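Local coordinates for DUF3845 domain-containing protein (Bacteroides thetaiotaomicron VPI-5482, PDB 3GF6) that is of unknown function but, as a bacterial lipoprotein with an all-beta fold, is probably tethered to a membrane by a lipid anchor, at residues A[52-60]-A[88-96]; A[30-40]-A[64-75]. All coordinates share one frame; numbering follows the deposited sequence. Where two conformers were deposited one is given.

Contact 1. Residues A[52-60]-A[88-96]; sequences PTLGKLTFM and GYKDGNYPS. With EDO (1,2-ethanediol), chain E.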
loop_
_atom_site.group_PDB
_atom_site.type_symbol
_atom_site.label_atom_id
_atom_site.label_comp_id
_atom_site.label_asym_id
_atom_site.label_seq_id
_atom_site.Cartn_x
_atom_site.Cartn_y
_atom_site.Cartn_z
ATOM N N PRO A 52 23.384 -8.524 -10.275
ATOM C CA PRO A 52 24.021 -7.287 -9.857
ATOM C C PRO A 52 23.901 -6.105 -10.824
ATOM O O PRO A 52 24.605 -5.119 -10.638
ATOM C CB PRO A 52 25.479 -7.687 -9.700
ATOM C CG PRO A 52 25.570 -9.093 -9.897
ATOM C CD PRO A 52 24.371 -9.534 -10.658
ATOM N N THR A 53 22.983 -6.180 -11.788
ATOM C CA THR A 53 22.776 -5.128 -12.779
ATOM C C THR A 53 22.395 -3.845 -12.040
ATOM O O THR A 53 21.560 -3.862 -11.122
ATOM C CB THR A 53 21.646 -5.535 -13.738
ATOM O OG1 THR A 53 21.970 -6.787 -14.369
ATOM C CG2 THR A 53 21.359 -4.450 -14.807
ATOM N N LEU A 54 23.016 -2.753 -12.459
ATOM C CA LEU A 54 22.803 -1.467 -11.833
ATOM C C LEU A 54 21.547 -0.801 -12.370
ATOM O O LEU A 54 21.173 -0.957 -13.542
ATOM C CB LEU A 54 23.987 -0.537 -12.133
ATOM C CG LEU A 54 25.359 -1.070 -11.751
ATOM C CD1 LEU A 54 26.438 -0.062 -12.101
ATOM C CD2 LEU A 54 25.398 -1.429 -10.273
ATOM N N GLY A 55 20.943 -0.021 -11.503
ATOM C CA GLY A 55 20.103 1.100 -11.921
ATOM C C GLY A 55 18.601 1.043 -11.670
ATOM O O GLY A 55 17.904 2.008 -11.992
ATOM N N LYS A 56 18.090 -0.063 -11.155
ATOM C CA LYS A 56 16.647 -0.202 -10.954
ATOM C C LYS A 56 16.305 -1.082 -9.757
ATOM O O LYS A 56 16.874 -2.161 -9.595
ATOM C CB LYS A 56 16.047 -0.813 -12.222
ATOM C CG LYS A 56 14.548 -0.851 -12.303
ATOM C CD LYS A 56 14.217 -1.382 -13.726
ATOM C CE LYS A 56 12.874 -2.032 -13.864
ATOM N NZ LYS A 56 12.901 -2.816 -15.189
ATOM N N LEU A 57 15.380 -0.601 -8.943
ATOM C CA LEU A 57 14.839 -1.373 -7.813
ATOM C C LEU A 57 13.315 -1.249 -7.761
ATOM O O LEU A 57 12.786 -0.184 -7.400
ATOM C CB LEU A 57 15.464 -0.888 -6.512
ATOM C CG LEU A 57 16.990 -0.959 -6.374
ATOM C CD1 LEU A 57 17.416 -0.096 -5.169
ATOM C CD2 LEU A 57 17.458 -2.397 -6.215
ATOM N N THR A 58 12.637 -2.342 -8.076
ATOM C CA THR A 58 11.159 -2.402 -8.070
ATOM C C THR A 58 10.745 -3.202 -6.834
ATOM O O THR A 58 11.190 -4.360 -6.652
ATOM C CB THR A 58 10.635 -3.038 -9.327
ATOM O OG1 THR A 58 11.231 -2.397 -10.468
ATOM C CG2 THR A 58 9.106 -2.903 -9.343
ATOM N N PHE A 59 9.922 -2.599 -5.968
ATOM C CA PHE A 59 9.503 -3.274 -4.737
ATOM C C PHE A 59 8.188 -2.797 -4.244
ATOM O O PHE A 59 7.701 -1.741 -4.680
ATOM C CB PHE A 59 10.569 -3.184 -3.623
ATOM C CG PHE A 59 11.014 -1.797 -3.306
ATOM C CD1 PHE A 59 10.299 -0.974 -2.437
ATOM C CD2 PHE A 59 12.150 -1.294 -3.888
ATOM C CE1 PHE A 59 10.747 0.355 -2.202
ATOM C CE2 PHE A 59 12.589 0.001 -3.632
ATOM C CZ PHE A 59 11.898 0.806 -2.777
HETATM N N MSE A 60 7.569 -3.606 -3.374
HETATM C CA MSE A 60 6.319 -3.223 -2.811
HETATM C C MSE A 60 6.355 -3.310 -1.288
HETATM O O MSE A 60 7.231 -3.950 -0.703
HETATM C CB MSE A 60 5.153 -4.038 -3.408
HETATM C CG MSE A 60 5.234 -5.438 -3.086
HETATM SE SE MSE A 60 4.181 -5.909 -1.498
HETATM C CE MSE A 60 4.433 -7.773 -1.990
ATOM N N GLY A 88 12.254 -9.752 -10.583
ATOM C CA GLY A 88 13.609 -9.436 -11.042
ATOM C C GLY A 88 13.757 -8.057 -11.642
ATOM O O GLY A 88 12.800 -7.280 -11.688
ATOM N N TYR A 89 14.962 -7.773 -12.131
ATOM C CA TYR A 89 15.260 -6.492 -12.672
ATOM C C TYR A 89 14.329 -6.162 -13.826
ATOM O O TYR A 89 13.908 -5.003 -13.977
ATOM C CB TYR A 89 16.735 -6.479 -13.116
ATOM C CG TYR A 89 17.271 -5.146 -13.548
ATOM C CD1 TYR A 89 17.023 -4.657 -14.823
ATOM C CD2 TYR A 89 18.111 -4.399 -12.710
ATOM C CE1 TYR A 89 17.541 -3.444 -15.237
ATOM C CE2 TYR A 89 18.639 -3.190 -13.119
ATOM C CZ TYR A 89 18.364 -2.713 -14.383
ATOM O OH TYR A 89 18.892 -1.494 -14.755
ATOM N N LYS A 90 13.967 -7.183 -14.603
ATOM C CA LYS A 90 13.079 -6.952 -15.755
ATOM C C LYS A 90 11.653 -7.475 -15.551
ATOM O O LYS A 90 10.872 -7.518 -16.517
ATOM C CB LYS A 90 13.722 -7.557 -17.001
ATOM C CG LYS A 90 14.960 -6.764 -17.422
ATOM C CD LYS A 90 15.469 -7.049 -18.830
ATOM C CE LYS A 90 14.870 -6.107 -19.886
ATOM N NZ LYS A 90 15.639 -6.168 -21.196
ATOM N N ASP A 91 11.306 -7.813 -14.304
ATOM C CA ASP A 91 9.983 -8.361 -13.989
ATOM C C ASP A 91 9.370 -7.688 -12.777
ATOM O O ASP A 91 9.774 -7.963 -11.641
ATOM C CB ASP A 91 10.064 -9.871 -13.768
ATOM C CG ASP A 91 8.706 -10.542 -13.734
ATOM O OD1 ASP A 91 7.682 -9.842 -13.501
ATOM O OD2 ASP A 91 8.665 -11.795 -13.966
ATOM N N GLY A 92 8.396 -6.807 -13.048
ATOM C CA GLY A 92 7.730 -6.069 -12.006
ATOM C C GLY A 92 6.629 -6.848 -11.301
ATOM O O GLY A 92 6.005 -6.353 -10.385
ATOM N N ASN A 93 6.393 -8.091 -11.697
ATOM C CA ASN A 93 5.472 -8.938 -10.934
ATOM C C ASN A 93 6.089 -9.390 -9.604
ATOM O O ASN A 93 7.295 -9.284 -9.396
ATOM C CB ASN A 93 5.071 -10.170 -11.733
ATOM C CG ASN A 93 4.139 -9.840 -12.886
ATOM O OD1 ASN A 93 3.078 -9.223 -12.693
ATOM N ND2 ASN A 93 4.505 -10.292 -14.078
ATOM N N TYR A 94 5.220 -9.857 -8.701
ATOM C CA TYR A 94 5.627 -10.340 -7.391
ATOM C C TYR A 94 5.355 -11.835 -7.282
ATOM O O TYR A 94 4.445 -12.360 -7.911
ATOM C CB TYR A 94 4.928 -9.508 -6.266
ATOM C CG TYR A 94 5.507 -8.099 -6.241
ATOM C CD1 TYR A 94 6.664 -7.821 -5.547
ATOM C CD2 TYR A 94 4.986 -7.094 -7.073
ATOM C CE1 TYR A 94 7.265 -6.550 -5.603
ATOM C CE2 TYR A 94 5.562 -5.842 -7.148
ATOM C CZ TYR A 94 6.713 -5.565 -6.412
ATOM O OH TYR A 94 7.263 -4.325 -6.517
ATOM N N PRO A 95 6.179 -12.543 -6.508
ATOM C CA PRO A 95 5.917 -13.959 -6.287
ATOM C C PRO A 95 4.543 -14.168 -5.649
ATOM O O PRO A 95 4.108 -13.363 -4.815
ATOM C CB PRO A 95 7.030 -14.384 -5.303
ATOM C CG PRO A 95 7.642 -13.184 -4.823
ATOM C CD PRO A 95 7.311 -12.049 -5.734
ATOM N N SER A 96 3.872 -15.251 -6.022
ATOM C CA SER A 96 2.537 -15.561 -5.488
ATOM C C SER A 96 2.478 -15.571 -3.953
ATOM O O SER A 96 1.528 -15.057 -3.330
ATOM C CB SER A 96 2.041 -16.896 -6.050
ATOM O OG SER A 96 2.835 -17.978 -5.584
HETATM C C1 EDO E . 24.641 -2.467 -15.846
HETATM O O1 EDO E . 24.935 -3.007 -14.592
HETATM C C2 EDO E . 25.404 -3.287 -16.856
HETATM O O2 EDO E . 24.479 -4.192 -17.448
HETATM O O HOH W 1 11.371 -4.933 -11.990
#
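The Tyr89 ring is clamped between Thr53 and Lys56. Thr53 CG2 presses on one face, 3.7 Å from the ring centroid, while Lys56 CB lies over the opposite face at 4.0 Å; both are CH-pi contacts. At the ring's edge Tyr89 OH donates to Leu54 O over 2.6 Å, tilted 30° from the carbonyl plane, which, with both faces held, restrains the ring. With CG anti to the backbone N (chi1 -171°) and the chain extended beyond it, Lys56 runs past the ring to give its NZ to Tyr89 O at 2.7 Å, in the carbonyl plane. One residue thus grips the ring and the backbone of the type I turn from Gly88 to Asp91. At the other, buried end, Met60 CG sits over a face of Tyr94, 3.6 Å from the centroid, with SE farther out above the same ring in a Met-aromatic contact. Between the two rings the contact is thinner: Thr58 CG2 only approaches Gly92 CA, and a water bridges Gly88 O and Thr58 OG1, itself hydrogen-bonded to Asn195 OD1. The Tyr89 end has Thr53 and Leu54 exposed, and Leu54 N holds O1 of an ethanediol, probably from the crystallisation liquor, at 2.9 Å. Strand 56-62 runs between strands 82-85 and 187-198, Phe59 packing on both; beside it runs the loop containing 88-96, which leads from strand 82-85 to 103-104.

Contact 2. Residues A[30-40]-A[64-75]; sequences LVARSFNEEDY and KNQQKDQNVADF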
loop_
_atom_site.group_PDB
_atom_site.type_symbol
_atom_site.label_atom_id
_atom_site.label_comp_id
_atom_site.label_asym_id
_atom_site.label_seq_id
_atom_site.Cartn_x
_atom_site.Cartn_y
_atom_site.Cartn_z
ATOM N N LEU A 30 -17.517 -3.703 13.229
ATOM C CA LEU A 30 -16.093 -3.528 12.998
ATOM C C LEU A 30 -15.450 -4.893 12.981
ATOM O O LEU A 30 -15.508 -5.598 13.979
ATOM C CB LEU A 30 -15.427 -2.674 14.097
ATOM C CG LEU A 30 -13.917 -2.394 13.959
ATOM C CD1 LEU A 30 -13.634 -1.375 12.893
ATOM C CD2 LEU A 30 -13.313 -1.922 15.316
ATOM N N VAL A 31 -14.851 -5.282 11.854
ATOM C CA VAL A 31 -14.264 -6.622 11.745
ATOM C C VAL A 31 -12.751 -6.589 11.732
ATOM O O VAL A 31 -12.111 -7.598 11.965
ATOM C CB VAL A 31 -14.823 -7.432 10.552
ATOM C CG1 VAL A 31 -16.336 -7.799 10.835
ATOM C CG2 VAL A 31 -14.647 -6.748 9.201
ATOM N N ALA A 32 -12.181 -5.436 11.465
ATOM C CA ALA A 32 -10.725 -5.271 11.576
ATOM C C ALA A 32 -10.419 -3.783 11.832
ATOM O O ALA A 32 -11.096 -2.861 11.300
ATOM C CB ALA A 32 -9.968 -5.797 10.323
ATOM N N ARG A 33 -9.429 -3.580 12.680
ATOM C CA ARG A 33 -8.910 -2.257 13.008
ATOM C C ARG A 33 -7.489 -2.385 13.501
ATOM O O ARG A 33 -7.182 -3.201 14.398
ATOM C CB ARG A 33 -9.780 -1.565 14.067
ATOM C CG ARG A 33 -9.148 -0.285 14.681
ATOM C CD ARG A 33 -10.154 0.516 15.507
ATOM N NE ARG A 33 -9.482 1.681 16.067
ATOM C CZ ARG A 33 -9.110 1.831 17.332
ATOM N NH1 ARG A 33 -9.370 0.901 18.244
ATOM N NH2 ARG A 33 -8.477 2.940 17.690
ATOM N N SER A 34 -6.620 -1.591 12.877
ATOM C CA SER A 34 -5.244 -1.409 13.320
ATOM C C SER A 34 -4.930 0.082 13.408
ATOM O O SER A 34 -5.482 0.895 12.660
ATOM C CB SER A 34 -4.252 -2.115 12.384
ATOM O OG SER A 34 -4.247 -1.544 11.082
ATOM N N PHE A 35 -4.016 0.430 14.306
ATOM C CA PHE A 35 -3.631 1.803 14.536
ATOM C C PHE A 35 -2.253 1.849 15.196
ATOM O O PHE A 35 -1.568 0.821 15.328
ATOM C CB PHE A 35 -4.699 2.539 15.360
ATOM C CG PHE A 35 -4.945 1.950 16.708
ATOM C CD1 PHE A 35 -5.820 0.879 16.851
ATOM C CD2 PHE A 35 -4.332 2.481 17.838
ATOM C CE1 PHE A 35 -6.056 0.317 18.137
ATOM C CE2 PHE A 35 -4.578 1.939 19.108
ATOM C CZ PHE A 35 -5.445 0.860 19.248
ATOM N N ASN A 36 -1.846 3.044 15.601
ATOM C CA ASN A 36 -0.497 3.237 16.130
ATOM C C ASN A 36 -0.513 4.204 17.303
ATOM O O ASN A 36 -1.359 5.099 17.369
ATOM C CB ASN A 36 0.415 3.811 15.054
ATOM C CG ASN A 36 0.627 2.877 13.859
ATOM O OD1 ASN A 36 1.467 1.944 13.885
ATOM N ND2 ASN A 36 -0.074 3.168 12.792
ATOM N N GLU A 37 0.455 4.030 18.205
ATOM C CA GLU A 37 0.665 4.924 19.341
ATOM C C GLU A 37 1.898 5.783 19.168
ATOM O O GLU A 37 2.089 6.749 19.889
ATOM C CB GLU A 37 0.771 4.127 20.641
ATOM C CG GLU A 37 -0.535 3.388 21.012
ATOM C CD GLU A 37 -0.391 2.536 22.267
ATOM O OE1 GLU A 37 0.558 2.766 23.028
ATOM O OE2 GLU A 37 -1.208 1.634 22.471
ATOM N N GLU A 38 2.748 5.415 18.232
ATOM C CA GLU A 38 3.919 6.207 17.907
ATOM C C GLU A 38 4.314 5.940 16.462
ATOM O O GLU A 38 3.831 4.983 15.817
ATOM C CB GLU A 38 5.068 5.847 18.832
ATOM C CG GLU A 38 5.532 4.455 18.720
ATOM C CD GLU A 38 6.610 4.098 19.768
ATOM O OE1 GLU A 38 6.977 4.971 20.565
ATOM O OE2 GLU A 38 7.081 2.940 19.784
ATOM N N ASP A 39 5.165 6.818 15.950
ATOM C CA ASP A 39 5.701 6.628 14.601
ATOM C C ASP A 39 6.635 5.418 14.592
ATOM O O ASP A 39 7.278 5.075 15.603
ATOM C CB ASP A 39 6.590 7.795 14.159
ATOM C CG ASP A 39 5.894 9.147 14.133
ATOM O OD1 ASP A 39 4.662 9.288 14.209
ATOM O OD2 ASP A 39 6.666 10.119 14.044
ATOM N N TYR A 40 6.803 4.813 13.432
ATOM C CA TYR A 40 7.892 3.805 13.284
ATOM C C TYR A 40 8.529 3.883 11.904
ATOM O O TYR A 40 7.959 4.491 10.996
ATOM C CB TYR A 40 7.395 2.405 13.611
ATOM C CG TYR A 40 6.514 1.756 12.568
ATOM C CD1 TYR A 40 7.076 1.026 11.525
ATOM C CD2 TYR A 40 5.127 1.875 12.619
ATOM C CE1 TYR A 40 6.303 0.429 10.576
ATOM C CE2 TYR A 40 4.341 1.272 11.682
ATOM C CZ TYR A 40 4.937 0.561 10.631
ATOM O OH TYR A 40 4.161 -0.061 9.678
ATOM N N LYS A 64 1.131 -1.961 7.236
ATOM C CA LYS A 64 0.666 -2.483 8.512
ATOM C C LYS A 64 0.732 -1.392 9.584
ATOM O O LYS A 64 1.520 -0.461 9.460
ATOM C CB LYS A 64 1.531 -3.681 8.955
ATOM C CG LYS A 64 1.484 -4.845 7.980
ATOM C CD LYS A 64 2.283 -6.059 8.482
ATOM C CE LYS A 64 2.286 -7.099 7.372
ATOM N NZ LYS A 64 2.973 -8.343 7.750
ATOM N N ASN A 65 -0.071 -1.556 10.644
ATOM C CA ASN A 65 -0.040 -0.705 11.830
ATOM C C ASN A 65 0.185 -1.587 13.055
ATOM O O ASN A 65 -0.311 -2.718 13.072
ATOM C CB ASN A 65 -1.319 0.135 11.972
ATOM C CG ASN A 65 -1.589 0.982 10.735
ATOM O OD1 ASN A 65 -0.766 1.797 10.376
ATOM N ND2 ASN A 65 -2.757 0.790 10.083
ATOM N N GLN A 66 0.901 -1.076 14.066
ATOM C CA GLN A 66 1.459 -1.953 15.114
ATOM C C GLN A 66 0.434 -2.445 16.140
ATOM O O GLN A 66 0.665 -3.490 16.752
ATOM C CB GLN A 66 2.640 -1.315 15.833
ATOM C CG GLN A 66 3.891 -1.095 14.942
ATOM C CD GLN A 66 5.148 -0.902 15.759
ATOM O OE1 GLN A 66 5.553 0.230 16.052
ATOM N NE2 GLN A 66 5.757 -2.006 16.163
ATOM N N GLN A 67 -0.623 -1.680 16.396
ATOM C CA GLN A 67 -1.665 -2.056 17.379
ATOM C C GLN A 67 -2.878 -2.618 16.700
ATOM O O GLN A 67 -3.323 -2.105 15.653
ATOM C CB GLN A 67 -2.121 -0.837 18.212
ATOM C CG GLN A 67 -1.003 -0.026 18.861
ATOM C CD GLN A 67 -0.059 -0.840 19.669
ATOM O OE1 GLN A 67 1.170 -0.667 19.574
ATOM N NE2 GLN A 67 -0.601 -1.729 20.478
ATOM N N LYS A 68 -3.471 -3.648 17.328
ATOM C CA LYS A 68 -4.741 -4.234 16.885
ATOM C C LYS A 68 -5.761 -3.816 17.912
ATOM O O LYS A 68 -5.493 -3.873 19.118
ATOM C CB LYS A 68 -4.692 -5.765 16.872
ATOM C CG LYS A 68 -5.892 -6.429 16.227
ATOM C CD LYS A 68 -5.938 -7.918 16.437
ATOM C CE LYS A 68 -6.243 -8.326 17.907
ATOM N NZ LYS A 68 -6.729 -9.752 18.007
ATOM N N ASP A 69 -6.936 -3.432 17.443
ATOM C CA ASP A 69 -8.079 -3.298 18.339
ATOM C C ASP A 69 -8.309 -4.676 18.984
ATOM O O ASP A 69 -8.451 -5.671 18.301
ATOM C CB ASP A 69 -9.299 -2.807 17.560
ATOM C CG ASP A 69 -10.517 -2.534 18.433
ATOM O OD1 ASP A 69 -11.064 -3.485 18.992
ATOM O OD2 ASP A 69 -10.977 -1.350 18.514
ATOM N N GLN A 70 -8.356 -4.710 20.315
ATOM C CA GLN A 70 -8.408 -5.984 21.019
ATOM C C GLN A 70 -9.739 -6.714 20.877
ATOM O O GLN A 70 -9.867 -7.874 21.310
ATOM C CB GLN A 70 -8.012 -5.809 22.479
ATOM C CG GLN A 70 -6.554 -5.373 22.646
ATOM C CD GLN A 70 -5.604 -6.360 22.036
ATOM O OE1 GLN A 70 -4.959 -6.104 20.994
ATOM N NE2 GLN A 70 -5.555 -7.544 22.633
ATOM N N ASN A 71 -10.724 -6.085 20.266
ATOM C CA ASN A 71 -12.017 -6.738 20.078
ATOM C C ASN A 71 -12.237 -7.376 18.683
ATOM O O ASN A 71 -13.358 -7.850 18.365
ATOM C CB ASN A 71 -13.109 -5.732 20.337
ATOM C CG ASN A 71 -12.903 -4.991 21.642
ATOM O OD1 ASN A 71 -12.847 -5.599 22.708
ATOM N ND2 ASN A 71 -12.728 -3.689 21.558
ATOM N N VAL A 72 -11.210 -7.354 17.840
ATOM C CA VAL A 72 -11.286 -7.954 16.514
ATOM C C VAL A 72 -10.287 -9.108 16.378
ATOM O O VAL A 72 -9.283 -9.180 17.102
ATOM C CB VAL A 72 -11.011 -6.932 15.396
ATOM C CG1 VAL A 72 -11.958 -5.692 15.519
ATOM C CG2 VAL A 72 -9.531 -6.520 15.367
ATOM N N ALA A 73 -10.545 -9.984 15.402
ATOM C CA ALA A 73 -9.631 -11.076 15.086
ATOM C C ALA A 73 -8.282 -10.545 14.600
ATOM O O ALA A 73 -8.222 -9.505 13.963
ATOM C CB ALA A 73 -10.228 -11.962 13.979
ATOM N N ASP A 74 -7.217 -11.295 14.859
ATOM C CA ASP A 74 -5.936 -11.017 14.222
ATOM C C ASP A 74 -6.078 -10.930 12.719
ATOM O O ASP A 74 -6.839 -11.684 12.120
ATOM C CB ASP A 74 -4.932 -12.120 14.516
ATOM C CG ASP A 74 -4.468 -12.135 15.963
ATOM O OD1 ASP A 74 -4.819 -11.224 16.759
ATOM O OD2 ASP A 74 -3.710 -13.084 16.271
ATOM N N PHE A 75 -5.338 -10.011 12.110
ATOM C CA PHE A 75 -5.327 -9.895 10.645
ATOM C C PHE A 75 -3.973 -9.423 10.191
ATOM O O PHE A 75 -3.195 -8.888 10.988
ATOM C CB PHE A 75 -6.488 -9.035 10.105
ATOM C CG PHE A 75 -6.413 -7.536 10.420
ATOM C CD1 PHE A 75 -6.609 -7.054 11.711
ATOM C CD2 PHE A 75 -6.201 -6.603 9.400
ATOM C CE1 PHE A 75 -6.586 -5.673 11.968
ATOM C CE2 PHE A 75 -6.142 -5.229 9.653
ATOM C CZ PHE A 75 -6.326 -4.769 10.944
HETATM O O HOH W 2 -15.455 -5.578 16.820
HETATM O O HOH W 3 -9.615 -8.983 11.720
HETATM O O HOH W 4 -12.895 -9.654 13.542
HETATM O O HOH W 5 2.389 1.783 18.074
HETATM O O HOH W 6 7.482 1.747 17.205
#
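Arg33 and Asp69 both turn CG anti to the backbone N (chi1 168° and -176°), and the extended arginine chain runs alongside Asp69 CB until NH1 meets OD2 in a 2.8 Å salt bridge. The carboxylate oxygen lies near the guanidinium plane and is approached on its anti side. Phe35 turns differently: its CG stands between backbone N and carbonyl carbon (chi1 60°), which lays the ring between the Arg33 guanidinium on one face and Gln67 CB, 3.8 Å from its centroid, on the other. Behind these side chains strand 29-35 pairs antiparallel with the short strand 67-68, Phe35 and Gln67 exchanging both backbone bonds. A classic bulge sets two residues, Gln66 and Gln67, against Phe35 alone; Asp69 OD1 accepts Asn71 N in an Asx turn that overlaps the type I turn from Asp69 to Val72. Beyond the bulge every bond between the segments involves a side chain. Asn65 OD1 receives Asn36 ND2 from above the carbonyl plane, the two amides nearly perpendicular; Asn36 ND2 also reaches Ser213 O of strand 203-219. Asn36 OD1 accepts Gln66 N at 3.1 Å, and Tyr40 OH donates to Lys64 O at 2.7 Å. At the other end, Phe75 lays one ring face on Ala32 CB, 3.6 Å from centroid to carbon, and turns its edge to Arg33 O.

How the contacts relate
The centres of contacts 1 and 2 are about 17 and 16 Å from the centre of the chain, on opposite sides of it, and about 30 Å from each other. They do not touch beyond adjoining in the sequence. The segments alternate along the chain, 30-40, 52-60, 64-75 and 88-96. Strand 56-62 of contact 1 and strands 29-35 and 67-68 of contact 2 lie in different antiparallel sheets; residues 63-66 carry the chain between them. The ethanediol lies at contact 1; probably a crystallisation component, it marks no known active site.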